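Local coordinates for protein mitochondrial association factor 1 (Toxoplasma gondii, PDB 6BXS) that belongs to a parasite family linked to manipulation of host mitochondria and carries a macro domain, a fold associated with ADP-ribose binding, at residues Q91-R96 / F148-K153; D68-E73 / T84-E89; N77-T82 / F116-A121. All coordinates share one frame; numbering follows the deposited sequence.

Helix 83-103 ties the first two contacts together. Contact 1 is fully buried and sets the helix against the central sheet, at strand 147-152, through a short amide-imidazole bond and an amide stacked on a phenyl ring. Contact 2, farther from the middle of the chain, packs the start of the same helix against helix 61-76 with purely apolar side chains. Contact 3 lies farthest out and is partly buried: the loop joining those two helices meets the turn that leads into strand 120-126, through apolar packing inside and a weak arginine bond at the surface. Contacts 1 and 3 meet along neighbouring strands, and E89 of contact 2 bonds to S117 of contact 3.

Contact 1 of 3, residues Q91-R96 / F148-K153; sequences QEIQER and FLHILK
The short bond here runs from H150 NE2 to Q94 OE1, 2.6 Å and nearly straight at the hydrogen (163°). It uses a lone pair in the plane of the amide, and the oxygen in turn lies close to the plane of the imidazole, so amide and imidazole lie almost flat with one another. The other end of the amide, NE2, gives a weak hydrogen bond to L55 O, and H150 ND1 is bonded to S123 OG; the histidine is thus bonded at both ring nitrogens, while the far end of the amide is held only weakly.

F148 packs against a flat side of Q94. The amide plane stacks on the phenyl ring at 18°, and CB of Q94 sits over the same ring, 3.8 Å from its centroid, in a CH-pi contact. With CG beside the backbone N (chi1 -67°) and an extended chain beyond it, the glutamine reaches past the phenyl ring to the histidine. As in the three-layer alpha/beta/alpha sandwich of macro domains, helix 83-103 covers strand 147-152 on the face where F148 and H150 point, while L149 and I151 touch Y200 of helix 179-202 on the other. Backbone oxygen Q94 O also comes close to the phenyl ring, 3.0 Å from F148 CE2. One residue earlier, I93 brings CG2 to the edge of the imidazole, 4.4 Å from H150 CE1, and its side chain also meets F120 of the adjoining strand.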
loop_
_atom_site.group_PDB
_atom_site.type_symbol
_atom_site.label_atom_id
_atom_site.label_comp_id
_atom_site.label_asym_id
_atom_site.label_seq_id
_atom_site.Cartn_x
_atom_site.Cartn_y
_atom_site.Cartn_z
ATOM N N GLN A 91 9.112 9.231 -8.851
ATOM C CA GLN A 91 8.510 8.976 -10.151
ATOM C C GLN A 91 9.476 8.238 -11.080
ATOM O O GLN A 91 9.107 7.240 -11.697
ATOM C CB GLN A 91 8.064 10.303 -10.771
ATOM C CG GLN A 91 7.306 10.190 -12.075
ATOM C CD GLN A 91 6.714 11.522 -12.501
ATOM O OE1 GLN A 91 7.440 12.496 -12.703
ATOM N NE2 GLN A 91 5.392 11.577 -12.623
ATOM N N GLU A 92 10.711 8.723 -11.163
ATOM C CA GLU A 92 11.726 8.104 -12.012
ATOM C C GLU A 92 12.012 6.658 -11.611
ATOM O O GLU A 92 12.007 5.759 -12.452
ATOM C CB GLU A 92 13.024 8.910 -11.962
ATOM C CG GLU A 92 13.001 10.178 -12.799
ATOM C CD GLU A 92 14.263 11.007 -12.639
ATOM O OE1 GLU A 92 14.926 10.887 -11.587
ATOM O OE2 GLU A 92 14.593 11.775 -13.568
ATOM N N ILE A 93 12.267 6.442 -10.325
ATOM C CA ILE A 93 12.591 5.113 -9.822
ATOM C C ILE A 93 11.456 4.121 -10.059
ATOM O O ILE A 93 11.692 2.992 -10.485
ATOM C CB ILE A 93 12.917 5.156 -8.314
ATOM C CG1 ILE A 93 14.244 5.885 -8.087
ATOM C CG2 ILE A 93 12.987 3.743 -7.732
ATOM C CD1 ILE A 93 14.550 6.190 -6.633
ATOM N N GLN A 94 10.228 4.544 -9.777
ATOM C CA GLN A 94 9.085 3.642 -9.843
ATOM C C GLN A 94 8.629 3.379 -11.281
ATOM O O GLN A 94 8.094 2.311 -11.573
ATOM C CB GLN A 94 7.937 4.200 -8.997
ATOM C CG GLN A 94 8.264 4.188 -7.500
ATOM C CD GLN A 94 7.082 4.520 -6.601
ATOM O OE1 GLN A 94 7.038 4.090 -5.448
ATOM N NE2 GLN A 94 6.130 5.290 -7.114
ATOM N N GLU A 95 8.852 4.335 -12.180
ATOM C CA GLU A 95 8.600 4.098 -13.600
ATOM C C GLU A 95 9.525 3.011 -14.142
ATOM O O GLU A 95 9.084 2.098 -14.839
ATOM C CB GLU A 95 8.789 5.381 -14.416
ATOM C CG GLU A 95 7.606 6.329 -14.386
ATOM C CD GLU A 95 7.789 7.507 -15.324
ATOM O OE1 GLU A 95 7.684 7.308 -16.553
ATOM O OE2 GLU A 95 8.044 8.629 -14.838
ATOM N N ARG A 96 10.811 3.125 -13.822
ATOM C CA ARG A 96 11.812 2.162 -14.271
ATOM C C ARG A 96 11.549 0.766 -13.705
ATOM O O ARG A 96 11.652 -0.233 -14.419
ATOM C CB ARG A 96 13.212 2.626 -13.865
ATOM C CG ARG A 96 13.674 3.899 -14.554
ATOM C CD ARG A 96 14.916 4.464 -13.886
ATOM N NE ARG A 96 15.264 5.786 -14.402
ATOM C CZ ARG A 96 16.085 6.637 -13.792
ATOM N NH1 ARG A 96 16.645 6.315 -12.634
ATOM N NH2 ARG A 96 16.342 7.817 -14.338
ATOM N N PHE A 148 5.062 -1.196 -5.352
ATOM C CA PHE A 148 6.459 -0.919 -5.055
ATOM C C PHE A 148 6.719 -1.036 -3.557
ATOM O O PHE A 148 5.830 -0.784 -2.745
ATOM C CB PHE A 148 6.840 0.476 -5.556
ATOM C CG PHE A 148 6.452 0.728 -6.985
ATOM C CD1 PHE A 148 5.218 1.275 -7.294
ATOM C CD2 PHE A 148 7.315 0.408 -8.018
ATOM C CE1 PHE A 148 4.854 1.501 -8.604
ATOM C CE2 PHE A 148 6.957 0.631 -9.334
ATOM C CZ PHE A 148 5.726 1.179 -9.628
ATOM N N LEU A 149 7.938 -1.433 -3.207
ATOM C CA LEU A 149 8.369 -1.512 -1.818
ATOM C C LEU A 149 9.723 -0.822 -1.687
ATOM O O LEU A 149 10.656 -1.137 -2.425
ATOM C CB LEU A 149 8.449 -2.971 -1.358
ATOM C CG LEU A 149 8.593 -3.239 0.144
ATOM C CD1 LEU A 149 8.103 -4.643 0.475
ATOM C CD2 LEU A 149 10.034 -3.066 0.608
ATOM N N HIS A 150 9.824 0.118 -0.751
ATOM C CA HIS A 150 11.044 0.902 -0.574
ATOM C C HIS A 150 11.593 0.791 0.841
ATOM O O HIS A 150 10.859 0.954 1.816
ATOM C CB HIS A 150 10.791 2.381 -0.888
ATOM C CG HIS A 150 10.225 2.630 -2.251
ATOM N ND1 HIS A 150 10.997 2.616 -3.392
ATOM C CD2 HIS A 150 8.965 2.923 -2.651
ATOM C CE1 HIS A 150 10.234 2.878 -4.440
ATOM N NE2 HIS A 150 8.998 3.067 -4.016
ATOM N N ILE A 151 12.888 0.515 0.944
ATOM C CA ILE A 151 13.605 0.687 2.199
ATOM C C ILE A 151 14.116 2.120 2.247
ATOM O O ILE A 151 14.948 2.514 1.435
ATOM C CB ILE A 151 14.782 -0.295 2.341
ATOM C CG1 ILE A 151 14.293 -1.735 2.168
ATOM C CG2 ILE A 151 15.458 -0.109 3.697
ATOM C CD1 ILE A 151 15.389 -2.779 2.250
ATOM N N LEU A 152 13.608 2.897 3.197
ATOM C CA LEU A 152 13.975 4.303 3.317
ATOM C C LEU A 152 15.323 4.469 4.003
ATOM O O LEU A 152 15.698 3.666 4.858
ATOM C CB LEU A 152 12.899 5.065 4.093
ATOM C CG LEU A 152 11.500 5.085 3.475
ATOM C CD1 LEU A 152 10.514 5.722 4.440
ATOM C CD2 LEU A 152 11.499 5.824 2.144
ATOM N N LYS A 153 16.054 5.514 3.626
ATOM C CA LYS A 153 17.308 5.832 4.297
ATOM C C LYS A 153 16.993 6.324 5.708
ATOM O O LYS A 153 15.893 6.822 5.958
ATOM C CB LYS A 153 18.105 6.882 3.522
ATOM C CG LYS A 153 18.440 6.489 2.090
ATOM C CD LYS A 153 19.543 7.367 1.521
ATOM C CE LYS A 153 20.890 6.660 1.552
ATOM N NZ LYS A 153 21.044 5.712 0.417
#

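Contact 2 of 3, residues D68-E73 / T84-E89; sequences DTIIEE and TELSAE. With SO4 (sulfate ion), chain E.
Segments 68-73 and 84-89 are pieces of two successive helices, 61-76 and 83-103, and they come nearest at I71 and L86, whose CA atoms are 8.0 Å apart. Loop 77-82 joins the helices, which pack here through an apolar interface in the outer part of the domain. Each segment keeps its own helical bonding, for instance E72 N to D68 O at 2.9 Å and E89 N to E85 O at 2.9 Å, and the two meet through side chains.

One leucine does the work. L86 has CG anti to its amide nitrogen (chi1 174°), which sends the branch across to the other helix, where the methyl CD2 touches two isoleucines at once. It lies 4.0 Å from I70 CG2 and 3.9 Å from I71 CG1. The I70 side chain is crossed at about a right angle, that of I71 more obliquely. I70 also packs on L81 and V119, which joins this contact to the interhelix loop and the turn before strand 120-126.

T69 faces a different way. Its OG1 lies 3.0 Å from O1 of a sulfate ion, probably from the crystallisation liquor, but E65 O competes for the same proton and the bond is not settled. R29, H159 and the backbone nitrogens of L36 and Y37 hold that ion.

Between the helices themselves the chemistry is all aliphatic carbon, so what joins the two segments is non-directional packing of one leucine branch on two isoleucines, with no polar bond between them.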
loop_
_atom_site.group_PDB
_atom_site.type_symbol
_atom_site.label_atom_id
_atom_site.label_comp_id
_atom_site.label_asym_id
_atom_site.label_seq_id
_atom_site.Cartn_x
_atom_site.Cartn_y
_atom_site.Cartn_z
ATOM N N ASP A 68 4.813 14.699 2.731
ATOM C CA ASP A 68 5.017 15.644 3.824
ATOM C C ASP A 68 5.825 15.019 4.955
ATOM O O ASP A 68 6.712 15.656 5.519
ATOM C CB ASP A 68 3.671 16.139 4.360
ATOM C CG ASP A 68 2.915 16.981 3.347
ATOM O OD1 ASP A 68 3.551 17.481 2.395
ATOM O OD2 ASP A 68 1.686 17.145 3.503
ATOM N N THR A 69 5.513 13.767 5.276
ATOM C CA THR A 69 6.202 13.047 6.341
ATOM C C THR A 69 7.667 12.801 5.992
ATOM O O THR A 69 8.553 12.983 6.828
ATOM C CB THR A 69 5.520 11.695 6.628
ATOM O OG1 THR A 69 4.157 11.917 7.008
ATOM C CG2 THR A 69 6.235 10.953 7.749
ATOM N N ILE A 70 7.913 12.370 4.760
ATOM C CA ILE A 70 9.270 12.123 4.286
ATOM C C ILE A 70 10.079 13.416 4.239
ATOM O O ILE A 70 11.242 13.448 4.641
ATOM C CB ILE A 70 9.258 11.471 2.885
ATOM C CG1 ILE A 70 8.756 10.027 2.988
ATOM C CG2 ILE A 70 10.651 11.509 2.253
ATOM C CD1 ILE A 70 8.574 9.328 1.653
ATOM N N ILE A 71 9.460 14.478 3.735
ATOM C CA ILE A 71 10.137 15.764 3.601
ATOM C C ILE A 71 10.443 16.369 4.971
ATOM O O ILE A 71 11.531 16.902 5.185
ATOM C CB ILE A 71 9.294 16.751 2.768
ATOM C CG1 ILE A 71 9.224 16.281 1.312
ATOM C CG2 ILE A 71 9.892 18.154 2.818
ATOM C CD1 ILE A 71 8.151 16.966 0.483
ATOM N N GLU A 72 9.484 16.292 5.891
ATOM C CA GLU A 72 9.673 16.846 7.229
ATOM C C GLU A 72 10.848 16.176 7.933
ATOM O O GLU A 72 11.674 16.842 8.553
ATOM C CB GLU A 72 8.406 16.684 8.072
ATOM C CG GLU A 72 8.402 17.546 9.335
ATOM C CD GLU A 72 7.648 16.919 10.500
ATOM O OE1 GLU A 72 7.679 15.679 10.650
ATOM O OE2 GLU A 72 7.026 17.677 11.273
ATOM N N GLU A 73 10.914 14.852 7.837
ATOM C CA GLU A 73 11.986 14.096 8.470
ATOM C C GLU A 73 13.326 14.395 7.804
ATOM O O GLU A 73 14.366 14.407 8.464
ATOM C CB GLU A 73 11.687 12.596 8.412
ATOM C CG GLU A 73 12.658 11.738 9.207
ATOM C CD GLU A 73 12.593 12.007 10.701
ATOM O OE1 GLU A 73 11.501 12.352 11.201
ATOM O OE2 GLU A 73 13.637 11.872 11.374
ATOM N N THR A 84 9.409 18.923 -5.175
ATOM C CA THR A 84 9.673 18.605 -6.575
ATOM C C THR A 84 10.758 17.541 -6.720
ATOM O O THR A 84 10.691 16.701 -7.615
ATOM C CB THR A 84 10.094 19.859 -7.365
ATOM O OG1 THR A 84 11.237 20.460 -6.744
ATOM C CG2 THR A 84 8.955 20.866 -7.411
ATOM N N GLU A 85 11.757 17.582 -5.843
ATOM C CA GLU A 85 12.808 16.569 -5.838
ATOM C C GLU A 85 12.218 15.185 -5.599
ATOM O O GLU A 85 12.442 14.256 -6.377
ATOM C CB GLU A 85 13.853 16.870 -4.761
ATOM C CG GLU A 85 14.785 18.027 -5.075
ATOM C CD GLU A 85 15.813 18.251 -3.982
ATOM O OE1 GLU A 85 16.469 17.270 -3.571
ATOM O OE2 GLU A 85 15.963 19.407 -3.530
ATOM N N LEU A 86 11.465 15.066 -4.512
ATOM C CA LEU A 86 10.864 13.799 -4.115
ATOM C C LEU A 86 9.881 13.296 -5.164
ATOM O O LEU A 86 9.856 12.104 -5.476
ATOM C CB LEU A 86 10.161 13.954 -2.763
ATOM C CG LEU A 86 9.348 12.757 -2.265
ATOM C CD1 LEU A 86 10.188 11.493 -2.231
ATOM C CD2 LEU A 86 8.782 13.058 -0.886
ATOM N N SER A 87 9.072 14.205 -5.696
ATOM C CA SER A 87 8.097 13.858 -6.723
ATOM C C SER A 87 8.775 13.276 -7.952
ATOM O O SER A 87 8.392 12.216 -8.438
ATOM C CB SER A 87 7.271 15.084 -7.120
ATOM O OG SER A 87 6.195 15.290 -6.225
ATOM N N ALA A 88 9.790 13.974 -8.448
ATOM C CA ALA A 88 10.481 13.555 -9.660
ATOM C C ALA A 88 11.284 12.277 -9.441
ATOM O O ALA A 88 11.259 11.373 -10.275
ATOM C CB ALA A 88 11.390 14.669 -10.158
ATOM N N GLU A 89 11.997 12.198 -8.322
ATOM C CA GLU A 89 12.870 11.055 -8.075
ATOM C C GLU A 89 12.063 9.775 -7.864
ATOM O O GLU A 89 12.360 8.741 -8.464
ATOM C CB GLU A 89 13.764 11.302 -6.863
ATOM C CG GLU A 89 15.016 10.434 -6.869
ATOM C CD GLU A 89 15.698 10.350 -5.518
ATOM O OE1 GLU A 89 15.016 10.502 -4.483
ATOM O OE2 GLU A 89 16.926 10.127 -5.493
HETATM S S SO4 E . 2.735 10.459 10.615
HETATM O O1 SO4 E . 3.723 11.238 9.873
HETATM O O2 SO4 E . 1.510 10.355 9.827
HETATM O O3 SO4 E . 2.439 11.116 11.886
HETATM O O4 SO4 E . 3.267 9.123 10.874
#

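Contact 3 of 3, residues N77-T82 / F116-A121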
loop_
_atom_site.group_PDB
_atom_site.type_symbol
_atom_site.label_atom_id
_atom_site.label_comp_id
_atom_site.label_asym_id
_atom_site.label_seq_id
_atom_site.Cartn_x
_atom_site.Cartn_y
_atom_site.Cartn_z
ATOM N N ASN A 77 16.545 16.050 9.719
ATOM C CA ASN A 77 17.888 15.483 9.676
ATOM C C ASN A 77 18.823 16.302 8.788
ATOM O O ASN A 77 19.907 15.847 8.423
ATOM C CB ASN A 77 17.826 14.037 9.186
ATOM C CG ASN A 77 17.028 13.144 10.115
ATOM O OD1 ASN A 77 17.257 13.129 11.324
ATOM N ND2 ASN A 77 16.071 12.412 9.558
ATOM N N ARG A 78 18.384 17.510 8.449
ATOM C CA ARG A 78 19.174 18.458 7.667
ATOM C C ARG A 78 19.609 17.902 6.313
ATOM O O ARG A 78 20.793 17.668 6.075
ATOM C CB ARG A 78 20.405 18.907 8.463
ATOM C CG ARG A 78 20.087 19.829 9.636
ATOM C CD ARG A 78 19.331 21.080 9.200
ATOM N NE ARG A 78 19.781 21.572 7.894
ATOM C CZ ARG A 78 19.004 21.742 6.823
ATOM N NH1 ARG A 78 17.701 21.475 6.862
ATOM N NH2 ARG A 78 19.534 22.190 5.694
ATOM N N ILE A 79 18.633 17.700 5.434
ATOM C CA ILE A 79 18.889 17.332 4.047
ATOM C C ILE A 79 18.100 18.260 3.130
ATOM O O ILE A 79 16.930 18.534 3.395
ATOM C CB ILE A 79 18.499 15.871 3.763
ATOM C CG1 ILE A 79 19.415 14.922 4.531
ATOM C CG2 ILE A 79 18.591 15.559 2.270
ATOM C CD1 ILE A 79 18.877 13.527 4.641
ATOM N N PRO A 80 18.728 18.746 2.045
ATOM C CA PRO A 80 17.954 19.594 1.136
ATOM C C PRO A 80 17.037 18.756 0.246
ATOM O O PRO A 80 17.447 18.304 -0.825
ATOM C CB PRO A 80 19.035 20.323 0.316
ATOM C CG PRO A 80 20.361 19.690 0.696
ATOM C CD PRO A 80 20.071 18.472 1.509
ATOM N N LEU A 81 15.809 18.537 0.709
ATOM C CA LEU A 81 14.813 17.788 -0.049
ATOM C C LEU A 81 13.546 18.617 -0.202
ATOM O O LEU A 81 12.929 19.010 0.787
ATOM C CB LEU A 81 14.494 16.455 0.638
ATOM C CG LEU A 81 13.527 15.535 -0.112
ATOM C CD1 LEU A 81 14.149 15.033 -1.409
ATOM C CD2 LEU A 81 13.103 14.366 0.761
ATOM N N THR A 82 13.169 18.883 -1.448
ATOM C CA THR A 82 11.969 19.655 -1.743
ATOM C C THR A 82 10.885 18.744 -2.302
ATOM O O THR A 82 11.145 17.586 -2.635
ATOM C CB THR A 82 12.254 20.786 -2.749
ATOM O OG1 THR A 82 12.575 20.226 -4.027
ATOM C CG2 THR A 82 13.410 21.653 -2.270
ATOM N N PHE A 116 22.255 6.325 -5.525
ATOM C CA PHE A 116 22.064 7.623 -6.175
ATOM C C PHE A 116 20.948 8.462 -5.549
ATOM O O PHE A 116 20.661 9.562 -6.028
ATOM C CB PHE A 116 21.773 7.424 -7.665
ATOM C CG PHE A 116 20.495 6.681 -7.946
ATOM C CD1 PHE A 116 19.280 7.345 -7.959
ATOM C CD2 PHE A 116 20.514 5.322 -8.208
ATOM C CE1 PHE A 116 18.105 6.665 -8.220
ATOM C CE2 PHE A 116 19.346 4.638 -8.471
ATOM C CZ PHE A 116 18.138 5.310 -8.477
ATOM N N SER A 117 20.322 7.951 -4.491
ATOM C CA SER A 117 19.226 8.658 -3.832
ATOM C C SER A 117 19.573 9.042 -2.399
ATOM O O SER A 117 20.390 8.386 -1.754
ATOM C CB SER A 117 17.957 7.803 -3.836
ATOM O OG SER A 117 16.881 8.491 -3.218
ATOM N N ARG A 118 18.943 10.110 -1.913
ATOM C CA ARG A 118 19.078 10.524 -0.519
ATOM C C ARG A 118 17.858 10.082 0.285
ATOM O O ARG A 118 17.831 10.212 1.511
ATOM C CB ARG A 118 19.244 12.044 -0.411
ATOM C CG ARG A 118 20.154 12.669 -1.458
ATOM C CD ARG A 118 21.051 13.734 -0.843
ATOM N NE ARG A 118 21.598 14.651 -1.844
ATOM C CZ ARG A 118 21.150 15.884 -2.080
ATOM N NH1 ARG A 118 20.134 16.388 -1.387
ATOM N NH2 ARG A 118 21.727 16.625 -3.016
ATOM N N VAL A 119 16.853 9.561 -0.415
ATOM C CA VAL A 119 15.584 9.186 0.201
ATOM C C VAL A 119 15.457 7.673 0.341
ATOM O O VAL A 119 15.142 7.164 1.417
ATOM C CB VAL A 119 14.393 9.719 -0.624
ATOM C CG1 VAL A 119 13.070 9.216 -0.058
ATOM C CG2 VAL A 119 14.413 11.244 -0.663
ATOM N N PHE A 120 15.699 6.963 -0.758
ATOM C CA PHE A 120 15.496 5.520 -0.810
ATOM C C PHE A 120 16.811 4.754 -0.745
ATOM O O PHE A 120 17.728 5.020 -1.518
ATOM C CB PHE A 120 14.741 5.146 -2.086
ATOM C CG PHE A 120 13.457 5.901 -2.268
ATOM C CD1 PHE A 120 12.343 5.587 -1.511
ATOM C CD2 PHE A 120 13.363 6.924 -3.199
ATOM C CE1 PHE A 120 11.159 6.278 -1.673
ATOM C CE2 PHE A 120 12.181 7.619 -3.366
ATOM C CZ PHE A 120 11.078 7.296 -2.603
ATOM N N ALA A 121 16.890 3.802 0.180
ATOM C CA ALA A 121 18.061 2.939 0.316
ATOM C C ALA A 121 18.032 1.817 -0.715
ATOM O O ALA A 121 19.052 1.475 -1.313
ATOM C CB ALA A 121 18.131 2.360 1.717
#
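Segments 77-82 and 116-121 are mostly irregular chain, nearest at I79 and R118 with CA atoms 8.2 Å apart. The first leaves helix 61-76 through a Schellman motif with R78 at its C-prime position and ends at T82, the N-cap of helix 83-103; the second runs into strand 120-126.

Deeper in the contact, L81 and V119 cross at about a right angle. L81 CD2 rests 3.7 Å from V119 CG2, and both side chains also touch I70 of helix 61-76, which joins this pair to the apolar packing of that helix. The other V119 methyl, CG1, sits over the centre of the F120 ring. Towards the surface R118 bends at its second torsion (chi2 -139°) and brings NH1 beside the proline. NH1 is 3.6 Å from P80 CD and gives P80 O a weak hydrogen bond of 3.3 Å, badly bent at 125°, with the oxygen at the edge of the guanidinium. I79 CG2 passes the same nitrogen at 4.1 Å.

V119 N (3.0 Å) and F120 N (3.1 Å) close the turn on S117 OG, an ST turn and ST motif together, and the E89 carboxylate also engages this hydroxyl. The firm polar bonds thus lie within the turn and between it and helix 83-103; loop and turn share one weak hydrogen bond, and the rest is packing, the R118 guanidinium edge against I79 and P80, and L81 on V119.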